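Local coordinates for protein mandelate racemase/muconate lactonizing enzyme/Enolase superfamily (PDB 2HZG) that belongs to the enolase superfamily, joining an enolase-type N-terminal domain to a TIM-barrel domain and holding a sodium ion on acidic side chains, at residues A[338-343]-A[371-376]; A[344-349]-A[355-360]; A[213-218]-A[239-244]. All blocks are in the same frame, centred on the assembly; numbering follows the deposited sequence. Where two conformers were deposited one is given.

Interaction 1: residues A[338-343]-A[371-376]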
# COMPACT_ATOMS: atom_id res chain seq x y z
N ALA A 338 -6.54 -24.61 -2.19
CA ALA A 338 -6.61 -23.98 -3.52
C ALA A 338 -7.23 -24.89 -4.57
O ALA A 338 -8.04 -24.43 -5.40
CB ALA A 338 -5.22 -23.52 -3.97
N LEU A 339 -6.85 -26.18 -4.55
CA LEU A 339 -7.46 -27.22 -5.38
C LEU A 339 -8.98 -27.32 -5.14
O LEU A 339 -9.76 -27.39 -6.09
CB LEU A 339 -6.80 -28.60 -5.14
CG LEU A 339 -5.30 -28.75 -5.47
CD1 LEU A 339 -4.76 -30.14 -5.09
CD2 LEU A 339 -5.03 -28.49 -6.97
N ASP A 340 -9.39 -27.29 -3.87
CA ASP A 340 -10.79 -27.59 -3.51
C ASP A 340 -11.73 -26.43 -3.73
O ASP A 340 -12.96 -26.62 -3.76
CB ASP A 340 -10.89 -28.00 -2.04
CG ASP A 340 -10.27 -29.37 -1.76
OD1 ASP A 340 -9.73 -30.01 -2.71
OD2 ASP A 340 -10.31 -29.79 -0.57
N ILE A 341 -11.16 -25.23 -3.89
CA ILE A 341 -11.98 -23.99 -3.99
C ILE A 341 -12.92 -24.01 -5.20
O ILE A 341 -14.04 -23.51 -5.12
CB ILE A 341 -11.08 -22.70 -3.96
CG1 ILE A 341 -10.80 -22.28 -2.50
CG2 ILE A 341 -11.75 -21.53 -4.75
CD1 ILE A 341 -9.66 -21.17 -2.35
N THR A 342 -12.47 -24.53 -6.33
CA THR A 342 -13.36 -24.66 -7.48
C THR A 342 -13.74 -26.13 -7.68
O THR A 342 -12.92 -27.05 -7.45
CB THR A 342 -12.76 -24.09 -8.77
OG1 THR A 342 -11.52 -24.73 -9.06
CG2 THR A 342 -12.55 -22.58 -8.65
N GLY A 343 -14.99 -26.35 -8.11
CA GLY A 343 -15.50 -27.71 -8.34
C GLY A 343 -14.98 -28.26 -9.64
O GLY A 343 -14.62 -29.44 -9.73
N LEU A 371 -15.99 -24.21 1.01
CA LEU A 371 -16.49 -23.28 2.04
C LEU A 371 -16.71 -24.00 3.38
O LEU A 371 -16.31 -23.49 4.43
CB LEU A 371 -17.76 -22.55 1.57
CG LEU A 371 -17.68 -21.85 0.20
CD1 LEU A 371 -19.07 -21.39 -0.21
CD2 LEU A 371 -16.70 -20.67 0.20
N ARG A 372 -17.29 -25.20 3.35
CA ARG A 372 -17.57 -25.93 4.59
C ARG A 372 -16.29 -26.46 5.28
O ARG A 372 -16.11 -26.31 6.49
CB ARG A 372 -18.57 -27.06 4.34
CG ARG A 372 -18.91 -27.86 5.59
CD ARG A 372 -20.09 -28.81 5.37
NE ARG A 372 -21.33 -28.09 5.08
CZ ARG A 372 -22.10 -27.49 6.00
NH1 ARG A 372 -23.21 -26.87 5.61
NH2 ARG A 372 -21.76 -27.49 7.29
N ARG A 373 -15.41 -27.07 4.49
CA ARG A 373 -14.22 -27.69 5.05
C ARG A 373 -13.24 -26.68 5.67
O ARG A 373 -12.63 -26.94 6.73
CB ARG A 373 -13.52 -28.45 3.94
CG ARG A 373 -12.36 -29.27 4.40
CD ARG A 373 -12.06 -30.26 3.33
NE ARG A 373 -11.25 -31.35 3.84
CZ ARG A 373 -11.71 -32.54 4.23
NH1 ARG A 373 -13.01 -32.82 4.16
NH2 ARG A 373 -10.86 -33.45 4.67
N TYR A 374 -13.07 -25.54 5.01
CA TYR A 374 -11.97 -24.64 5.35
C TYR A 374 -12.38 -23.32 6.01
O TYR A 374 -11.52 -22.48 6.27
CB TYR A 374 -11.18 -24.34 4.09
CG TYR A 374 -10.59 -25.56 3.42
CD1 TYR A 374 -9.39 -26.14 3.90
CD2 TYR A 374 -11.18 -26.10 2.28
CE1 TYR A 374 -8.83 -27.24 3.26
CE2 TYR A 374 -10.62 -27.20 1.64
CZ TYR A 374 -9.45 -27.77 2.14
OH TYR A 374 -8.90 -28.85 1.49
N LEU A 375 -13.68 -23.16 6.27
CA LEU A 375 -14.20 -21.89 6.80
C LEU A 375 -13.58 -21.56 8.14
O LEU A 375 -13.51 -22.41 9.02
CB LEU A 375 -15.72 -21.92 6.95
CG LEU A 375 -16.47 -20.57 6.96
CD1 LEU A 375 -16.04 -19.58 5.85
CD2 LEU A 375 -17.99 -20.80 6.92
N VAL A 376 -13.13 -20.32 8.28
CA VAL A 376 -12.60 -19.80 9.53
C VAL A 376 -13.71 -18.99 10.20
O VAL A 376 -14.22 -18.03 9.60
CB VAL A 376 -11.34 -18.93 9.30
CG1 VAL A 376 -10.84 -18.33 10.60
CG2 VAL A 376 -10.22 -19.76 8.61
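The carboxylate of D340 lies against the hydroxyl end of the Y374 ring, overlapping the rim along CE2, CZ and OH. Y374 OH donates a hydrogen bond to D340 OD2 at 2.7 Å, and this is the polar link that ties the two helix ends together. OD2 sits in the plane of the phenol, at its edge, so from the tyrosine's side the approach is flat. From the aspartate's side it is not: the hydroxyl comes in from above the carboxylate, 50° out of that plane. The carboxylate and ring planes are 51° apart. Carbon contact backs the bond up, with D340 CB 3.8 Å from Y374 CE2. Both side chains start out anti to their own carbonyl carbon (chi1 -59° for Y374), and they meet at about a right angle. The other carboxylate oxygen, OD1, is taken by Q336 NE2 one turn back in the same helix, so D340 has a partner on each oxygen.

R373, the residue before Y374, lays its CG over one face of the ring. That atom stands 3.8 Å above the plane, over the ring centre, while R373 NE remains 4.8 Å from D340 OD2. That is too far for a salt bridge, though the positive charge would probably favour an ionised carboxylate.

The contact joins helix 336-340, which follows barrel strand 327-331, to helix 368-374, which leads back to the N-terminal domain. I341 and L371 both pack on L30 of strand 27-35, and Y374 and V376 make backbone hydrogen bonds to S14 and Y12 of strand 5-14.

Interaction 2: residues A[344-349]-A[355-360]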
# COMPACT_ATOMS: atom_id res chain seq x y z
N ASP A 344 -14.91 -27.40 -10.66
CA ASP A 344 -14.21 -27.70 -11.90
C ASP A 344 -12.89 -26.93 -11.96
O ASP A 344 -12.60 -26.07 -11.11
CB ASP A 344 -15.09 -27.43 -13.13
CG ASP A 344 -15.84 -26.07 -13.07
OD1 ASP A 344 -15.70 -25.31 -12.08
OD2 ASP A 344 -16.59 -25.80 -14.04
N HIS A 345 -12.05 -27.27 -12.95
CA HIS A 345 -10.71 -26.72 -13.05
C HIS A 345 -10.39 -26.38 -14.48
O HIS A 345 -11.07 -26.84 -15.40
CB HIS A 345 -9.69 -27.70 -12.48
CG HIS A 345 -9.84 -27.94 -11.01
ND1 HIS A 345 -10.63 -28.95 -10.50
CD2 HIS A 345 -9.35 -27.26 -9.95
CE1 HIS A 345 -10.59 -28.91 -9.18
NE2 HIS A 345 -9.83 -27.89 -8.82
N ILE A 346 -9.35 -25.57 -14.68
CA ILE A 346 -8.88 -25.26 -16.02
C ILE A 346 -8.00 -26.43 -16.49
O ILE A 346 -6.97 -26.74 -15.86
CB ILE A 346 -8.09 -23.92 -16.09
CG1 ILE A 346 -9.00 -22.74 -15.65
CG2 ILE A 346 -7.52 -23.73 -17.51
CD1 ILE A 346 -8.30 -21.38 -15.57
N ARG A 347 -8.39 -27.03 -17.60
CA ARG A 347 -7.69 -28.20 -18.13
C ARG A 347 -7.02 -27.90 -19.47
O ARG A 347 -7.53 -27.10 -20.26
CB ARG A 347 -8.65 -29.39 -18.24
CG ARG A 347 -9.36 -29.74 -16.93
CD ARG A 347 -8.49 -30.56 -15.96
NE ARG A 347 -7.74 -29.81 -14.93
CZ ARG A 347 -7.58 -30.25 -13.68
NH1 ARG A 347 -8.14 -31.41 -13.32
NH2 ARG A 347 -6.87 -29.56 -12.78
N PRO A 348 -5.87 -28.55 -19.74
CA PRO A 348 -5.17 -28.28 -21.01
C PRO A 348 -5.95 -28.84 -22.20
O PRO A 348 -6.70 -29.80 -22.05
CB PRO A 348 -3.85 -29.04 -20.84
CG PRO A 348 -4.17 -30.16 -19.89
CD PRO A 348 -5.15 -29.54 -18.91
N ASP A 349 -5.80 -28.22 -23.37
CA ASP A 349 -6.31 -28.83 -24.61
C ASP A 349 -5.31 -29.89 -25.09
O ASP A 349 -4.34 -30.21 -24.39
CB ASP A 349 -6.60 -27.76 -25.68
CG ASP A 349 -5.35 -26.96 -26.12
OD1 ASP A 349 -4.21 -27.42 -25.95
OD2 ASP A 349 -5.52 -25.84 -26.64
N ARG A 355 -6.37 -21.77 -21.09
CA ARG A 355 -6.87 -20.46 -21.48
C ARG A 355 -7.90 -19.96 -20.49
O ARG A 355 -8.47 -20.75 -19.72
CB ARG A 355 -7.42 -20.47 -22.92
CG ARG A 355 -8.73 -21.23 -23.14
CD ARG A 355 -8.96 -21.45 -24.62
NE ARG A 355 -7.95 -22.35 -25.17
CZ ARG A 355 -7.38 -22.22 -26.36
NH1 ARG A 355 -7.72 -21.21 -27.15
NH2 ARG A 355 -6.46 -23.11 -26.75
N ALA A 356 -8.08 -18.65 -20.48
CA ALA A 356 -9.19 -18.02 -19.80
C ALA A 356 -10.45 -18.73 -20.31
O ALA A 356 -10.69 -18.77 -21.54
CB ALA A 356 -9.23 -16.53 -20.10
N PRO A 357 -11.23 -19.34 -19.40
CA PRO A 357 -12.35 -20.18 -19.82
C PRO A 357 -13.29 -19.53 -20.84
O PRO A 357 -13.62 -18.34 -20.76
CB PRO A 357 -13.07 -20.48 -18.50
CG PRO A 357 -11.94 -20.49 -17.50
CD PRO A 357 -11.07 -19.36 -17.93
N GLU A 358 -13.73 -20.34 -21.80
CA GLU A 358 -14.72 -19.89 -22.76
C GLU A 358 -16.11 -19.76 -22.09
O GLU A 358 -16.95 -18.94 -22.50
CB GLU A 358 -14.65 -20.75 -24.05
CG GLU A 358 -13.86 -20.01 -25.19
CD GLU A 358 -12.80 -20.85 -25.93
OE1 GLU A 358 -12.02 -20.26 -26.71
OE2 GLU A 358 -12.72 -22.09 -25.75
N ALA A 359 -16.30 -20.47 -20.99
CA ALA A 359 -17.53 -20.42 -20.22
C ALA A 359 -17.81 -19.03 -19.57
O ALA A 359 -16.91 -18.18 -19.48
CB ALA A 359 -17.48 -21.50 -19.17
N PRO A 360 -19.08 -18.79 -19.15
CA PRO A 360 -19.52 -17.47 -18.64
C PRO A 360 -18.80 -16.98 -17.39
O PRO A 360 -18.45 -17.78 -16.51
CB PRO A 360 -21.01 -17.71 -18.32
CG PRO A 360 -21.42 -18.84 -19.24
CD PRO A 360 -20.20 -19.75 -19.19
O HOH W 1 -7.98 -24.41 -21.04
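I346 points its CB at the loop 355-360 and splits there into two branches that meet different things. CG2 rests 3.8 Å from the backbone O of R355. CG1, set anti to the carbonyl carbon (chi1 -61°), diverges from it and comes 4.1 Å from P357 CG. At the tip, CD1 is 4.2 Å from P357 CD; the two side chains cross at about a right angle, CG1 facing CG and CD1 facing CD.

Further along, the two chains are joined by water and charge. Water 1 donates to R347 O at 2.8 Å and accepts a weak bond from R355 N, bridging the backbones. D349 OD2 then forms a salt bridge with R355 NH2 at 2.9 Å. As a hydrogen bond it is weak, bent to 129° at the hydrogen, with carboxylate and guanidinium planes 50° apart. A bend at chi3 turns the arginine head, whose NH1 is held by S131 O; D349 OD1 takes L353 N.

Neither segment is helix or strand. The pair forms an irregular loop whose I346 and P357 lie on S313 of helix 309-316, while P357 O accepts W123 NE1 from helix 122-125.

Interaction 3: residues A[213-218]-A[239-244]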
# COMPACT_ATOMS: atom_id res chain seq x y z
N ALA A 213 25.50 -10.53 -8.04
CA ALA A 213 26.44 -11.64 -7.84
C ALA A 213 25.87 -13.00 -8.29
O ALA A 213 26.62 -13.97 -8.49
CB ALA A 213 26.88 -11.70 -6.36
N ARG A 214 24.54 -13.06 -8.45
CA ARG A 214 23.85 -14.26 -8.95
C ARG A 214 23.72 -14.29 -10.46
O ARG A 214 23.32 -15.29 -11.01
CB ARG A 214 22.43 -14.37 -8.37
CG ARG A 214 22.32 -15.01 -7.03
CD ARG A 214 22.73 -14.07 -5.88
NE ARG A 214 22.66 -14.77 -4.60
CZ ARG A 214 23.16 -14.32 -3.44
NH1 ARG A 214 23.77 -13.14 -3.38
NH2 ARG A 214 23.03 -15.06 -2.35
N LEU A 215 24.02 -13.19 -11.13
CA LEU A 215 23.79 -13.14 -12.56
C LEU A 215 24.57 -14.19 -13.40
O LEU A 215 24.00 -14.79 -14.33
CB LEU A 215 23.95 -11.71 -13.11
CG LEU A 215 22.94 -10.64 -12.66
CD1 LEU A 215 23.35 -9.26 -13.18
CD2 LEU A 215 21.52 -10.97 -13.13
N PRO A 216 25.88 -14.39 -13.12
CA PRO A 216 26.59 -15.47 -13.85
C PRO A 216 25.96 -16.85 -13.68
O PRO A 216 25.87 -17.59 -14.64
CB PRO A 216 28.00 -15.44 -13.26
CG PRO A 216 28.16 -14.00 -12.79
CD PRO A 216 26.81 -13.64 -12.24
N THR A 217 25.57 -17.19 -12.46
CA THR A 217 24.95 -18.47 -12.17
C THR A 217 23.64 -18.62 -12.95
O THR A 217 23.39 -19.65 -13.56
CB THR A 217 24.63 -18.59 -10.67
OG1 THR A 217 25.82 -18.38 -9.91
CG2 THR A 217 24.03 -19.95 -10.36
N LEU A 218 22.81 -17.59 -12.90
CA LEU A 218 21.54 -17.60 -13.63
C LEU A 218 21.78 -17.78 -15.14
O LEU A 218 21.08 -18.55 -15.80
CB LEU A 218 20.74 -16.32 -13.37
CG LEU A 218 20.21 -16.12 -11.95
CD1 LEU A 218 19.92 -14.63 -11.66
CD2 LEU A 218 18.95 -16.99 -11.68
N ALA A 239 16.42 -1.24 -12.25
CA ALA A 239 17.08 -0.68 -13.42
C ALA A 239 18.59 -0.90 -13.36
O ALA A 239 19.20 -1.26 -14.37
CB ALA A 239 16.75 0.85 -13.55
N ALA A 240 19.20 -0.68 -12.20
CA ALA A 240 20.65 -0.94 -12.04
C ALA A 240 21.01 -2.41 -12.35
O ALA A 240 21.95 -2.68 -13.09
CB ALA A 240 21.12 -0.56 -10.63
N LEU A 241 20.24 -3.35 -11.81
CA LEU A 241 20.45 -4.77 -12.06
C LEU A 241 20.32 -5.11 -13.55
O LEU A 241 21.16 -5.84 -14.11
CB LEU A 241 19.48 -5.62 -11.23
CG LEU A 241 19.79 -7.13 -11.16
CD1 LEU A 241 21.16 -7.38 -10.51
CD2 LEU A 241 18.69 -7.87 -10.39
N ALA A 242 19.27 -4.60 -14.18
CA ALA A 242 19.02 -4.83 -15.60
C ALA A 242 20.12 -4.26 -16.50
O ALA A 242 20.28 -4.73 -17.62
CB ALA A 242 17.66 -4.25 -15.99
N GLY A 243 20.87 -3.27 -16.02
CA GLY A 243 21.93 -2.64 -16.82
C GLY A 243 23.29 -3.32 -16.73
O GLY A 243 24.24 -2.86 -17.34
N ARG A 244 23.39 -4.41 -15.97
CA ARG A 244 24.65 -5.11 -15.81
C ARG A 244 25.01 -6.02 -16.98
O ARG A 244 26.07 -6.63 -16.99
CB ARG A 244 24.67 -5.90 -14.49
CG ARG A 244 24.33 -5.04 -13.30
CD ARG A 244 25.44 -4.04 -12.98
NE ARG A 244 26.29 -4.63 -11.97
CZ ARG A 244 26.38 -4.20 -10.72
NH1 ARG A 244 25.71 -3.13 -10.31
NH2 ARG A 244 27.18 -4.84 -9.89
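R244 NH2 makes a salt bridge with E209 OE1 of helix 208-212, while the CB of the same arginine lies against L215. This is the outer layer of the TIM barrel: helix 215-220 precedes strand 225-227 and helix 235-242 follows it, so the contact is made between helices flanking the same strand of the parallel barrel.

No hydrogen bond spans the gap; the contact is apolar. L215 aims its CB at the other segment and extends fully, with CD1 anti to CA (chi2 173°), so that this one methyl does all the touching. It meets L241 CD1 at 3.9 Å, the two leucines crossing at a slant. L241 does not aim its CB at L215. Its CG is anti to the backbone N (chi1 -167°), and chi2 of 62° then swings CD1 round to the meeting point. Both leucines are buried: L215 also packs on V248, and L241 on L226 of the intervening strand, on A211 and on F230.

R244 joins in through its hydrocarbon root. Beyond A242 the chain turns tightly, with G243 N bonded to A240 O and R244 N to L241 O, each at 3.2 Å, and this places R244 CB beside the same leucine methyl. The rest of the arginine bends at chi2 and chi3 and packs on V208 and A212 on its way to E209. The charge thus goes to its own partner, while the aliphatic root stays with the leucine. L215 CD1 sits 3.8 Å from R244 CB, and the two contacts of that methyl stand at about a right angle, since L241 CD1 and R244 CB are themselves 5.5 Å apart.

How the interactions relate
Interactions 1 and 2 belong to one excursion of the chain: in sequence, the loops of interaction 2 lie between the two helix ends that interaction 1 brings together. Their centres are 19 Å apart, yet they touch directly, with L339 O and H345 NE2 2.8 Å apart in a probable hydrogen bond. Interaction 3 comes earlier in the chain, on the opposite side of the chain's centre from interaction 1; its nearest atoms are about 26 Å from interaction 1 and about 27 Å from interaction 2. In interaction 3 the L241 side chain is about 13 Å from a bound sodium ion. Separately, D199, E227 and E254 form a sodium site.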